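Local coordinates for DNA repair protein RecN (Deinococcus radiodurans, PDB 4ABX) that probably takes part in the recombinational repair of damaged DNA as an SMC-like, ATP-binding protein, represented here by its coiled-coil domain, at residues 48-53 and 111-116; 42-47 and 121-126; 8-13 and 160-165; 19-24 and 153-158. All blocks are in the same frame, centred on the assembly; numbering follows the deposited sequence.

Contact 1. Residues 48-53 and 111-116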
loop_
_atom_site.group_PDB
_atom_site.type_symbol
_atom_site.label_atom_id
_atom_site.label_comp_id
_atom_site.label_asym_id
_atom_site.label_seq_id
_atom_site.Cartn_x
_atom_site.Cartn_y
_atom_site.Cartn_z
ATOM N N HIS A 48 2.390 11.636 24.660
ATOM C CA HIS A 48 2.568 12.225 23.336
ATOM C C HIS A 48 3.032 11.185 22.321
ATOM O O HIS A 48 2.537 11.130 21.196
ATOM C CB HIS A 48 3.576 13.369 23.384
ATOM C CG HIS A 48 3.892 13.946 22.038
ATOM N ND1 HIS A 48 2.967 14.650 21.297
ATOM C CD2 HIS A 48 5.024 13.912 21.299
ATOM C CE1 HIS A 48 3.522 15.031 20.158
ATOM N NE2 HIS A 48 4.765 14.595 20.132
ATOM N N THR A 49 3.998 10.369 22.722
ATOM C CA THR A 49 4.510 9.313 21.863
ATOM C C THR A 49 3.409 8.343 21.432
ATOM O O THR A 49 3.301 7.991 20.254
ATOM C CB THR A 49 5.633 8.544 22.565
ATOM O OG1 THR A 49 6.742 9.425 22.766
ATOM C CG2 THR A 49 6.076 7.350 21.727
ATOM N N ILE A 50 2.597 7.919 22.397
ATOM C CA ILE A 50 1.480 7.013 22.146
ATOM C C ILE A 50 0.484 7.606 21.148
ATOM O O ILE A 50 0.046 6.929 20.216
ATOM C CB ILE A 50 0.734 6.671 23.463
ATOM C CG1 ILE A 50 1.662 5.929 24.429
ATOM C CG2 ILE A 50 -0.504 5.825 23.183
ATOM C CD1 ILE A 50 1.100 5.785 25.830
ATOM N N ALA A 51 0.130 8.871 21.344
ATOM C CA ALA A 51 -0.862 9.520 20.491
ATOM C C ALA A 51 -0.312 9.734 19.088
ATOM O O ALA A 51 -1.029 9.589 18.094
ATOM C CB ALA A 51 -1.301 10.842 21.095
ATOM N N GLN A 52 0.966 10.089 19.017
ATOM C CA GLN A 52 1.643 10.302 17.741
ATOM C C GLN A 52 1.799 8.968 17.006
ATOM O O GLN A 52 1.699 8.901 15.780
ATOM C CB GLN A 52 3.009 10.944 17.991
ATOM C CG GLN A 52 3.668 11.567 16.777
ATOM C CD GLN A 52 4.904 12.371 17.150
ATOM O OE1 GLN A 52 5.056 13.525 16.745
ATOM N NE2 GLN A 52 5.795 11.763 17.933
ATOM N N ALA A 53 2.051 7.902 17.757
ATOM C CA ALA A 53 2.176 6.571 17.155
ATOM C C ALA A 53 0.851 6.139 16.530
ATOM O O ALA A 53 0.813 5.670 15.398
ATOM C CB ALA A 53 2.625 5.553 18.196
ATOM N N ARG A 111 -7.435 4.909 15.835
ATOM C CA ARG A 111 -8.091 6.210 15.835
ATOM C C ARG A 111 -8.708 6.479 17.203
ATOM O O ARG A 111 -8.690 7.606 17.688
ATOM C CB ARG A 111 -9.161 6.274 14.744
ATOM C CG ARG A 111 -9.569 7.685 14.359
ATOM C CD ARG A 111 -10.744 7.676 13.394
ATOM N NE ARG A 111 -10.551 6.750 12.279
ATOM C CZ ARG A 111 -9.902 7.050 11.158
ATOM N NH1 ARG A 111 -9.374 8.255 10.999
ATOM N NH2 ARG A 111 -9.780 6.145 10.196
ATOM N N ASP A 112 -9.253 5.433 17.821
ATOM C CA ASP A 112 -9.800 5.536 19.171
ATOM C C ASP A 112 -8.715 5.872 20.192
ATOM O O ASP A 112 -8.947 6.657 21.110
ATOM C CB ASP A 112 -10.519 4.245 19.576
ATOM C CG ASP A 112 -11.866 4.088 18.896
ATOM O OD1 ASP A 112 -12.377 5.085 18.344
ATOM O OD2 ASP A 112 -12.420 2.967 18.921
ATOM N N VAL A 113 -7.536 5.272 20.040
ATOM C CA VAL A 113 -6.426 5.567 20.944
ATOM C C VAL A 113 -6.085 7.049 20.875
ATOM O O VAL A 113 -5.959 7.714 21.901
ATOM C CB VAL A 113 -5.160 4.748 20.609
ATOM C CG1 VAL A 113 -3.954 5.267 21.410
ATOM C CG2 VAL A 113 -5.387 3.266 20.867
ATOM N N ALA A 114 -5.940 7.562 19.657
ATOM C CA ALA A 114 -5.595 8.964 19.459
ATOM C C ALA A 114 -6.692 9.877 19.987
ATOM O O ALA A 114 -6.421 10.830 20.714
ATOM C CB ALA A 114 -5.330 9.243 17.985
ATOM N N GLU A 115 -7.934 9.568 19.632
ATOM C CA GLU A 115 -9.070 10.397 20.021
ATOM C C GLU A 115 -9.286 10.440 21.532
ATOM O O GLU A 115 -9.789 11.429 22.061
ATOM C CB GLU A 115 -10.347 9.928 19.319
ATOM C CG GLU A 115 -10.375 10.219 17.825
ATOM C CD GLU A 115 -11.621 9.681 17.145
ATOM O OE1 GLU A 115 -12.374 8.921 17.794
ATOM O OE2 GLU A 115 -11.847 10.015 15.962
ATOM N N GLY A 116 -8.903 9.370 22.222
ATOM C CA GLY A 116 -9.128 9.278 23.656
ATOM C C GLY A 116 -7.911 9.608 24.501
ATOM O O GLY A 116 -7.945 9.506 25.732
#
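Ala-51 and Ala-114 mark the point where two antiparallel helices of the RecN coiled-coil domain come together, their CA atoms 4.9 Å apart. Segment 48-53 lies within helix 33-63, and 111-116 takes in the last turn of helix 87-115 and runs antiparallel to segment 48-53. So short a spacing is possible because each helix presents a methyl group at this level. The two methyls lie past one another rather than head on: the Ala-51 CB comes to 5.0 Å from the Ala-114 CA, and on the other side Ala-114 CB faces the backbone carbonyl, 4.3 Å from Ala-51 O. No hydrogen bond links the segments and only about 117 Å² is buried between them, so what the two segments share directly is a small apolar patch.

The second subunit packs against it, its Val-89 on Val-113 and its Asp-86 on Ile-50; within the chain Val-113 also touches Ala-54. A turn earlier on helix 87-115, Arg-111 forms a salt bridge through NH1 to Asp-63 OD2, a polar tie between the same two helices.

The side-chain contact proper belongs to one branch of each beta-branched residue. With CG1 of Val-113 anti to its backbone N (chi1 170°), that methyl reaches across the interface, and the two side chains meet at about a right angle, Val-113 CG1 lying 3.9 Å from Ile-50 CG2.

Contact 2. Residues 42-47 and 121-126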
loop_
_atom_site.group_PDB
_atom_site.type_symbol
_atom_site.label_atom_id
_atom_site.label_comp_id
_atom_site.label_asym_id
_atom_site.label_seq_id
_atom_site.Cartn_x
_atom_site.Cartn_y
_atom_site.Cartn_z
ATOM N N SER A 42 8.294 12.824 31.794
ATOM C CA SER A 42 8.258 11.490 31.197
ATOM C C SER A 42 6.819 11.040 30.972
ATOM O O SER A 42 6.488 10.489 29.920
ATOM C CB SER A 42 8.977 10.473 32.085
ATOM O OG SER A 42 10.354 10.770 32.184
ATOM N N ARG A 43 5.966 11.262 31.968
ATOM C CA ARG A 43 4.569 10.854 31.873
ATOM C C ARG A 43 3.899 11.500 30.667
ATOM O O ARG A 43 3.224 10.823 29.899
ATOM C CB ARG A 43 3.794 11.206 33.146
ATOM C CG ARG A 43 2.361 10.665 33.155
ATOM C CD ARG A 43 1.560 11.147 34.363
ATOM N NE ARG A 43 1.267 12.579 34.315
ATOM C CZ ARG A 43 0.242 13.115 33.651
ATOM N NH1 ARG A 43 -0.590 12.341 32.968
ATOM N NH2 ARG A 43 0.051 14.427 33.668
ATOM N N LEU A 44 4.090 12.808 30.507
ATOM C CA LEU A 44 3.454 13.549 29.419
ATOM C C LEU A 44 4.096 13.267 28.065
ATOM O O LEU A 44 3.405 13.166 27.047
ATOM C CB LEU A 44 3.477 15.057 29.698
ATOM C CG LEU A 44 2.563 15.553 30.824
ATOM C CD1 LEU A 44 3.022 16.905 31.359
ATOM C CD2 LEU A 44 1.120 15.621 30.355
ATOM N N SER A 45 5.420 13.163 28.043
ATOM C CA SER A 45 6.111 12.853 26.799
ATOM C C SER A 45 5.656 11.486 26.290
ATOM O O SER A 45 5.389 11.313 25.101
ATOM C CB SER A 45 7.630 12.873 26.989
ATOM O OG SER A 45 8.290 12.601 25.761
ATOM N N ASN A 46 5.553 10.519 27.195
ATOM C CA ASN A 46 5.101 9.184 26.807
ATOM C C ASN A 46 3.685 9.170 26.243
ATOM O O ASN A 46 3.409 8.450 25.282
ATOM C CB ASN A 46 5.243 8.197 27.963
ATOM C CG ASN A 46 6.685 7.875 28.258
ATOM O OD1 ASN A 46 7.584 8.393 27.597
ATOM N ND2 ASN A 46 6.919 7.030 29.254
ATOM N N LEU A 47 2.795 9.974 26.827
ATOM C CA LEU A 47 1.440 10.102 26.293
ATOM C C LEU A 47 1.480 10.695 24.883
ATOM O O LEU A 47 0.704 10.301 24.013
ATOM C CB LEU A 47 0.546 10.946 27.208
ATOM C CG LEU A 47 0.144 10.326 28.552
ATOM C CD1 LEU A 47 -0.651 11.320 29.383
ATOM C CD2 LEU A 47 -0.658 9.048 28.344
ATOM N N PRO A 121 -0.541 18.673 25.665
ATOM C CA PRO A 121 0.522 19.499 25.086
ATOM C C PRO A 121 0.762 20.769 25.895
ATOM O O PRO A 121 1.898 21.240 25.960
ATOM C CB PRO A 121 -0.027 19.850 23.702
ATOM C CG PRO A 121 -0.957 18.737 23.380
ATOM C CD PRO A 121 -1.594 18.364 24.685
ATOM N N GLU A 122 -0.295 21.303 26.503
ATOM C CA GLU A 122 -0.197 22.517 27.310
ATOM C C GLU A 122 0.621 22.290 28.574
ATOM O O GLU A 122 1.462 23.111 28.942
ATOM C CB GLU A 122 -1.588 23.017 27.715
ATOM C CG GLU A 122 -2.479 23.460 26.571
ATOM C CD GLU A 122 -3.779 24.081 27.061
ATOM O OE1 GLU A 122 -3.811 24.569 28.213
ATOM O OE2 GLU A 122 -4.765 24.085 26.294
ATOM N N ALA A 123 0.349 21.182 29.256
ATOM C CA ALA A 123 1.049 20.878 30.495
ATOM C C ALA A 123 2.507 20.538 30.194
ATOM O O ALA A 123 3.420 21.010 30.875
ATOM C CB ALA A 123 0.359 19.737 31.234
ATOM N N LEU A 124 2.717 19.732 29.159
ATOM C CA LEU A 124 4.061 19.335 28.750
ATOM C C LEU A 124 4.969 20.539 28.496
ATOM O O LEU A 124 6.081 20.602 29.024
ATOM C CB LEU A 124 4.007 18.445 27.508
ATOM C CG LEU A 124 5.359 18.066 26.908
ATOM C CD1 LEU A 124 6.264 17.480 27.973
ATOM C CD2 LEU A 124 5.180 17.071 25.753
ATOM N N ASP A 125 4.498 21.487 27.689
ATOM C CA ASP A 125 5.275 22.692 27.393
ATOM C C ASP A 125 5.598 23.495 28.653
ATOM O O ASP A 125 6.660 24.105 28.753
ATOM C CB ASP A 125 4.554 23.581 26.375
ATOM C CG ASP A 125 4.809 23.152 24.938
ATOM O OD1 ASP A 125 5.771 22.389 24.697
ATOM O OD2 ASP A 125 4.050 23.588 24.045
ATOM N N ARG A 126 4.682 23.492 29.612
ATOM C CA ARG A 126 4.896 24.230 30.848
ATOM C C ARG A 126 5.933 23.546 31.737
ATOM O O ARG A 126 6.725 24.211 32.402
ATOM C CB ARG A 126 3.578 24.427 31.591
ATOM C CG ARG A 126 2.617 25.357 30.867
ATOM C CD ARG A 126 1.481 25.809 31.773
ATOM N NE ARG A 126 0.634 24.699 32.200
ATOM C CZ ARG A 126 -0.415 24.257 31.511
ATOM N NH1 ARG A 126 -0.739 24.831 30.358
ATOM N NH2 ARG A 126 -1.136 23.243 31.972
#
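Ala-123 is the first residue of segment 121-126 to meet segment 42-47, its CB lying 3.9 Å from Leu-44 CD1. That leucine branch reaches beyond the methyl group and settles on the backbone of the opening turn, where CD1 is 3.6 Å from Leu-124 N. The Leu-44 CG stands anti to the carbonyl carbon (chi1 -70°), which carries the isobutyl group across the gap. Leu-124 comes next and answers from its own side: its CB lies 4.1 Å from Leu-44 CB, while its CD1 passes the root of the same side chain and ends 4.4 Å from Ser-45 N. Two leucines thus lie alongside each other at their CB atoms, each with a CD1 against the opposite helix. Further on, the Arg-126 guanidinium folds back over Ala-123 CA, with a long salt bridge to Glu-122 OE1 at its edge.

In this coiled-coil domain the local segments cross steeply, with 136° between their N-to-C directions and a closest axis approach of 9.5 Å. The contact joins the first half of helix 33-63 to the beginning of helix 121-141, just after the loop that follows helix 87-115; Asp-120 of that loop touches Leu-44 and accepts a hydrogen bond at OD1 from Ala-123 N.

Contact 3. Residues 8-13 and 160-165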
loop_
_atom_site.group_PDB
_atom_site.type_symbol
_atom_site.label_atom_id
_atom_site.label_comp_id
_atom_site.label_asym_id
_atom_site.label_seq_id
_atom_site.Cartn_x
_atom_site.Cartn_y
_atom_site.Cartn_z
ATOM N N ARG A 8 34.887 53.144 41.357
ATOM C CA ARG A 8 34.187 52.732 40.141
ATOM C C ARG A 8 33.968 51.227 40.138
ATOM O O ARG A 8 32.901 50.753 39.761
ATOM C CB ARG A 8 34.944 53.159 38.874
ATOM C CG ARG A 8 34.892 54.655 38.628
ATOM C CD ARG A 8 35.300 55.063 37.213
ATOM N NE ARG A 8 34.982 56.472 37.033
ATOM C CZ ARG A 8 35.752 57.465 37.462
ATOM N NH1 ARG A 8 36.905 57.201 38.061
ATOM N NH2 ARG A 8 35.375 58.720 37.286
ATOM N N GLU A 9 34.979 50.482 40.572
ATOM C CA GLU A 9 34.894 49.025 40.618
ATOM C C GLU A 9 33.810 48.543 41.582
ATOM O O GLU A 9 33.113 47.563 41.313
ATOM C CB GLU A 9 36.245 48.417 40.990
ATOM C CG GLU A 9 37.277 48.483 39.880
ATOM C CD GLU A 9 38.650 48.029 40.334
ATOM O OE1 GLU A 9 38.826 47.787 41.546
ATOM O OE2 GLU A 9 39.556 47.918 39.479
ATOM N N ARG A 10 33.670 49.234 42.705
ATOM C CA ARG A 10 32.636 48.889 43.672
ATOM C C ARG A 10 31.245 49.131 43.093
ATOM O O ARG A 10 30.332 48.332 43.299
ATOM C CB ARG A 10 32.803 49.690 44.959
ATOM C CG ARG A 10 31.828 49.292 46.053
ATOM C CD ARG A 10 31.714 50.369 47.135
ATOM N NE ARG A 10 33.009 50.729 47.700
ATOM C CZ ARG A 10 33.346 51.959 48.079
ATOM N NH1 ARG A 10 32.482 52.960 47.950
ATOM N NH2 ARG A 10 34.550 52.191 48.581
ATOM N N ALA A 11 31.086 50.246 42.382
ATOM C CA ALA A 11 29.803 50.580 41.769
ATOM C C ALA A 11 29.385 49.486 40.790
ATOM O O ALA A 11 28.230 49.057 40.775
ATOM C CB ALA A 11 29.877 51.932 41.067
ATOM N N ARG A 12 30.334 49.030 39.980
ATOM C CA ARG A 12 30.052 47.985 39.007
ATOM C C ARG A 12 29.757 46.654 39.694
ATOM O O ARG A 12 28.908 45.895 39.243
ATOM C CB ARG A 12 31.194 47.850 37.984
ATOM C CG ARG A 12 31.382 49.096 37.101
ATOM C CD ARG A 12 32.272 48.828 35.888
ATOM N NE ARG A 12 33.552 48.226 36.251
ATOM C CZ ARG A 12 34.655 48.913 36.533
ATOM N NH1 ARG A 12 34.653 50.243 36.495
ATOM N NH2 ARG A 12 35.768 48.266 36.853
ATOM N N GLN A 13 30.451 46.377 40.791
ATOM C CA GLN A 13 30.225 45.132 41.511
ATOM C C GLN A 13 28.828 45.111 42.124
ATOM O O GLN A 13 28.170 44.072 42.153
ATOM C CB GLN A 13 31.293 44.914 42.584
ATOM C CG GLN A 13 31.163 43.584 43.322
ATOM C CD GLN A 13 31.537 42.393 42.458
ATOM O OE1 GLN A 13 31.411 41.244 42.878
ATOM N NE2 GLN A 13 32.008 42.664 41.249
ATOM N N ALA A 160 25.060 43.704 50.314
ATOM C CA ALA A 160 24.737 44.557 51.450
ATOM C C ALA A 160 25.982 45.237 52.015
ATOM O O ALA A 160 25.937 46.407 52.408
ATOM C CB ALA A 160 24.021 43.761 52.535
ATOM N N GLY A 161 27.089 44.503 52.065
ATOM C CA GLY A 161 28.332 45.045 52.586
ATOM C C GLY A 161 28.858 46.170 51.717
ATOM O O GLY A 161 29.388 47.166 52.216
ATOM N N LEU A 162 28.707 46.020 50.406
ATOM C CA LEU A 162 29.182 47.038 49.476
ATOM C C LEU A 162 28.345 48.311 49.550
ATOM O O LEU A 162 28.882 49.418 49.541
ATOM C CB LEU A 162 29.214 46.496 48.046
ATOM C CG LEU A 162 30.282 45.429 47.799
ATOM C CD1 LEU A 162 30.283 44.982 46.346
ATOM C CD2 LEU A 162 31.652 45.944 48.204
ATOM N N GLU A 163 27.030 48.149 49.628
ATOM C CA GLU A 163 26.134 49.288 49.760
ATOM C C GLU A 163 26.426 50.071 51.040
ATOM O O GLU A 163 26.370 51.300 51.050
ATOM C CB GLU A 163 24.678 48.823 49.732
ATOM C CG GLU A 163 24.270 48.196 48.409
ATOM C CD GLU A 163 22.839 47.708 48.411
ATOM O OE1 GLU A 163 22.328 47.369 49.499
ATOM O OE2 GLU A 163 22.222 47.668 47.327
ATOM N N GLU A 164 26.745 49.356 52.114
ATOM C CA GLU A 164 27.080 50.003 53.377
ATOM C C GLU A 164 28.389 50.781 53.273
ATOM O O GLU A 164 28.513 51.878 53.824
ATOM C CB GLU A 164 27.168 48.980 54.509
ATOM C CG GLU A 164 27.463 49.602 55.868
ATOM C CD GLU A 164 27.605 48.569 56.965
ATOM O OE1 GLU A 164 26.571 48.039 57.426
ATOM O OE2 GLU A 164 28.752 48.287 57.368
ATOM N N ASP A 165 29.364 50.209 52.570
ATOM C CA ASP A 165 30.653 50.866 52.385
ATOM C C ASP A 165 30.471 52.186 51.645
ATOM O O ASP A 165 31.137 53.176 51.948
ATOM C CB ASP A 165 31.621 49.966 51.611
ATOM C CG ASP A 165 31.968 48.695 52.362
ATOM O OD1 ASP A 165 31.942 48.711 53.609
ATOM O OD2 ASP A 165 32.269 47.676 51.703
#
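Arg-10 is the first residue of segment 8-13 to meet segment 160-165, and it does so with its aliphatic part. Its CG is anti to the backbone N (chi1 -175°), and the chain slides past Leu-162 in the opposite direction, bringing Arg-10 CG to 4.0 Å from Leu-162 CD2. One carbon further, Arg-10 CD lies 3.8 Å from Leu-162 O. A bend at chi3 then turns the guanidinium so that Asp-165 CB lies over one face, offset toward the rim. The charges are opposite but not paired, for Arg-10 NE remains 5.1 Å from Asp-165 OD2; any attraction between them is probably diffuse. That carboxylate oxygen also lies 3.0 Å from Gly-161 O, an acceptor next to an acceptor.

The helices form an antiparallel coiled coil near both chain ends of this domain, with axes 10.1 Å apart at closest approach and a signed angle of -139°. Leu-162 behaves as a knob in a hole: it touches Arg-10 and Gln-13, and beyond the segment Ile-14 and Leu-17, the four corners spaced as knobs-into-holes packing requires.

Gln-13 follows one turn after Arg-10. Its chain, bent at chi2, crosses Leu-162 obliquely, and its CG is pressed tightly on the leucine, 3.4 Å from Leu-162 CD1. Gln-13 also packs near Glu-158 of helix 145-169, as Arg-10 touches Glu-166.

Contact 4. Residues 19-24 and 153-158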
loop_
_atom_site.group_PDB
_atom_site.type_symbol
_atom_site.label_atom_id
_atom_site.label_comp_id
_atom_site.label_asym_id
_atom_site.label_seq_id
_atom_site.Cartn_x
_atom_site.Cartn_y
_atom_site.Cartn_z
ATOM N N PHE A 19 21.986 42.268 39.964
ATOM C CA PHE A 19 21.438 41.597 38.787
ATOM C C PHE A 19 21.353 40.087 38.995
ATOM O O PHE A 19 20.375 39.443 38.613
ATOM C CB PHE A 19 22.297 41.906 37.550
ATOM C CG PHE A 19 21.974 41.050 36.358
ATOM C CD1 PHE A 19 22.521 39.781 36.231
ATOM C CD2 PHE A 19 21.119 41.509 35.367
ATOM C CE1 PHE A 19 22.222 38.986 35.139
ATOM C CE2 PHE A 19 20.818 40.720 34.269
ATOM C CZ PHE A 19 21.369 39.457 34.155
ATOM N N GLN A 20 22.388 39.523 39.603
ATOM C CA GLN A 20 22.412 38.094 39.869
ATOM C C GLN A 20 21.349 37.686 40.891
ATOM O O GLN A 20 20.660 36.680 40.715
ATOM C CB GLN A 20 23.811 37.664 40.307
ATOM C CG GLN A 20 24.799 37.625 39.152
ATOM C CD GLN A 20 26.243 37.466 39.599
ATOM O OE1 GLN A 20 26.567 37.633 40.774
ATOM N NE2 GLN A 20 27.120 37.137 38.654
ATOM N N VAL A 21 21.200 38.490 41.937
ATOM C CA VAL A 21 20.185 38.255 42.964
ATOM C C VAL A 21 18.777 38.331 42.384
ATOM O O VAL A 21 17.932 37.477 42.662
ATOM C CB VAL A 21 20.325 39.264 44.126
ATOM C CG1 VAL A 21 19.083 39.258 45.014
ATOM C CG2 VAL A 21 21.589 38.971 44.936
ATOM N N GLN A 22 18.533 39.353 41.570
ATOM C CA GLN A 22 17.249 39.506 40.897
ATOM C C GLN A 22 16.951 38.300 40.007
ATOM O O GLN A 22 15.844 37.758 40.046
ATOM C CB GLN A 22 17.227 40.790 40.062
ATOM C CG GLN A 22 15.887 41.090 39.409
ATOM C CD GLN A 22 15.896 42.392 38.616
ATOM O OE1 GLN A 22 16.956 42.904 38.241
ATOM N NE2 GLN A 22 14.710 42.936 38.362
ATOM N N GLU A 23 17.933 37.882 39.208
ATOM C CA GLU A 23 17.727 36.764 38.282
ATOM C C GLU A 23 17.273 35.503 39.005
ATOM O O GLU A 23 16.308 34.853 38.602
ATOM C CB GLU A 23 18.987 36.459 37.460
ATOM C CG GLU A 23 18.765 35.340 36.449
ATOM C CD GLU A 23 19.980 35.050 35.579
ATOM O OE1 GLU A 23 21.121 35.323 36.012
ATOM O OE2 GLU A 23 19.789 34.540 34.455
ATOM N N ILE A 24 17.988 35.156 40.068
ATOM C CA ILE A 24 17.666 33.985 40.873
ATOM C C ILE A 24 16.311 34.113 41.583
ATOM O O ILE A 24 15.540 33.155 41.666
ATOM C CB ILE A 24 18.785 33.730 41.910
ATOM C CG1 ILE A 24 20.051 33.247 41.199
ATOM C CG2 ILE A 24 18.328 32.738 42.985
ATOM C CD1 ILE A 24 21.317 33.319 42.056
ATOM N N ALA A 153 22.326 33.663 48.110
ATOM C CA ALA A 153 22.455 34.097 49.498
ATOM C C ALA A 153 23.767 34.835 49.722
ATOM O O ALA A 153 23.800 35.896 50.349
ATOM C CB ALA A 153 22.344 32.903 50.448
ATOM N N GLN A 154 24.853 34.266 49.215
ATOM C CA GLN A 154 26.159 34.893 49.335
ATOM C C GLN A 154 26.186 36.206 48.567
ATOM O O GLN A 154 26.769 37.192 49.021
ATOM C CB GLN A 154 27.245 33.967 48.795
ATOM C CG GLN A 154 27.293 32.617 49.467
ATOM C CD GLN A 154 28.636 31.945 49.285
ATOM O OE1 GLN A 154 29.638 32.610 49.017
ATOM N NE2 GLN A 154 28.665 30.622 49.423
ATOM N N ALA A 155 25.555 36.219 47.399
ATOM C CA ALA A 155 25.553 37.423 46.575
ATOM C C ALA A 155 24.830 38.556 47.288
ATOM O O ALA A 155 25.294 39.702 47.273
ATOM C CB ALA A 155 24.925 37.154 45.218
ATOM N N ALA A 156 23.700 38.228 47.916
ATOM C CA ALA A 156 22.897 39.221 48.623
ATOM C C ALA A 156 23.658 39.806 49.807
ATOM O O ALA A 156 23.596 41.010 50.065
ATOM C CB ALA A 156 21.571 38.612 49.087
ATOM N N GLU A 157 24.364 38.945 50.535
ATOM C CA GLU A 157 25.166 39.388 51.664
ATOM C C GLU A 157 26.310 40.286 51.200
ATOM O O GLU A 157 26.532 41.368 51.749
ATOM C CB GLU A 157 25.713 38.192 52.448
ATOM C CG GLU A 157 26.662 38.592 53.565
ATOM C CD GLU A 157 26.967 37.456 54.515
ATOM O OE1 GLU A 157 27.020 36.293 54.063
ATOM O OE2 GLU A 157 27.148 37.729 55.722
ATOM N N GLU A 158 27.034 39.842 50.180
ATOM C CA GLU A 158 28.137 40.638 49.661
ATOM C C GLU A 158 27.632 42.011 49.203
ATOM O O GLU A 158 28.245 43.040 49.481
ATOM C CB GLU A 158 28.837 39.900 48.522
ATOM C CG GLU A 158 30.098 40.592 48.033
ATOM C CD GLU A 158 30.668 39.956 46.782
ATOM O OE1 GLU A 158 30.239 38.837 46.432
ATOM O OE2 GLU A 158 31.548 40.578 46.152
#
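Ala-155 and Ala-156, the two residues that touch Val-21, belong to a helical turn closed by a backbone bond of 2.9 Å from Glu-158 N to Gln-154 O. Across from it, segment 19-24 of helix 6-27 runs in the opposite direction, and the pair forms part of the antiparallel coiled coil that gives this domain of RecN its length. The CA atoms of Val-21 and Ala-156 stand 6.3 Å apart, a spacing consistent with the small alanines. No hydrogen bond spans the segments, and the buried surface, about 124 Å², comes mainly from Val-21 and the two alanines.

One turn after Val-21, Ile-24 hardly meets segment 153-158 and instead packs on Val-148 and Phe-151 further back along helix 145-169, where Gln-20 also touches Phe-151. On another side Glu-23 binds helix 121-141, its OE2 in a salt bridge with Lys-140 NZ and its OE1 hydrogen-bonded to Tyr-141 OH, so three helices converge at this level.

Val-21 makes the contact with a single branch. Its chi1 of 166° sets CG1 anti to the backbone N and places CG2 beside that nitrogen, from where the methyl projects between the two alanines. It touches the Ala-155 methyl, 3.8 Å between Val-21 CG2 and Ala-155 CB, and rests over the peptide leading on to the next residue, with Val-21 CG2 3.7 Å from Ala-156 N and 4.2 Å from Ala-156 CB.

In the fold
From the N terminus, helix 6-27 supplies the first segments of contacts 3 and 4, and helix 33-63 those of contacts 2 and 1. The partners then return in reverse order: helix 87-115 closes contact 1, helix 121-141 contact 2, and helix 145-169 contact 4 and finally contact 3. The loops therefore nest, 1 within 2 within 4 within 3, and none cross, as expected of a long antiparallel hairpin. Centres of contacts 1 and 2 are 13 Å apart, as are those of 3 and 4, but contacts 1 and 3 are about 58 Å apart centre to centre. The second subunit reaches contacts 1 and 2; it touches neither 3 nor 4.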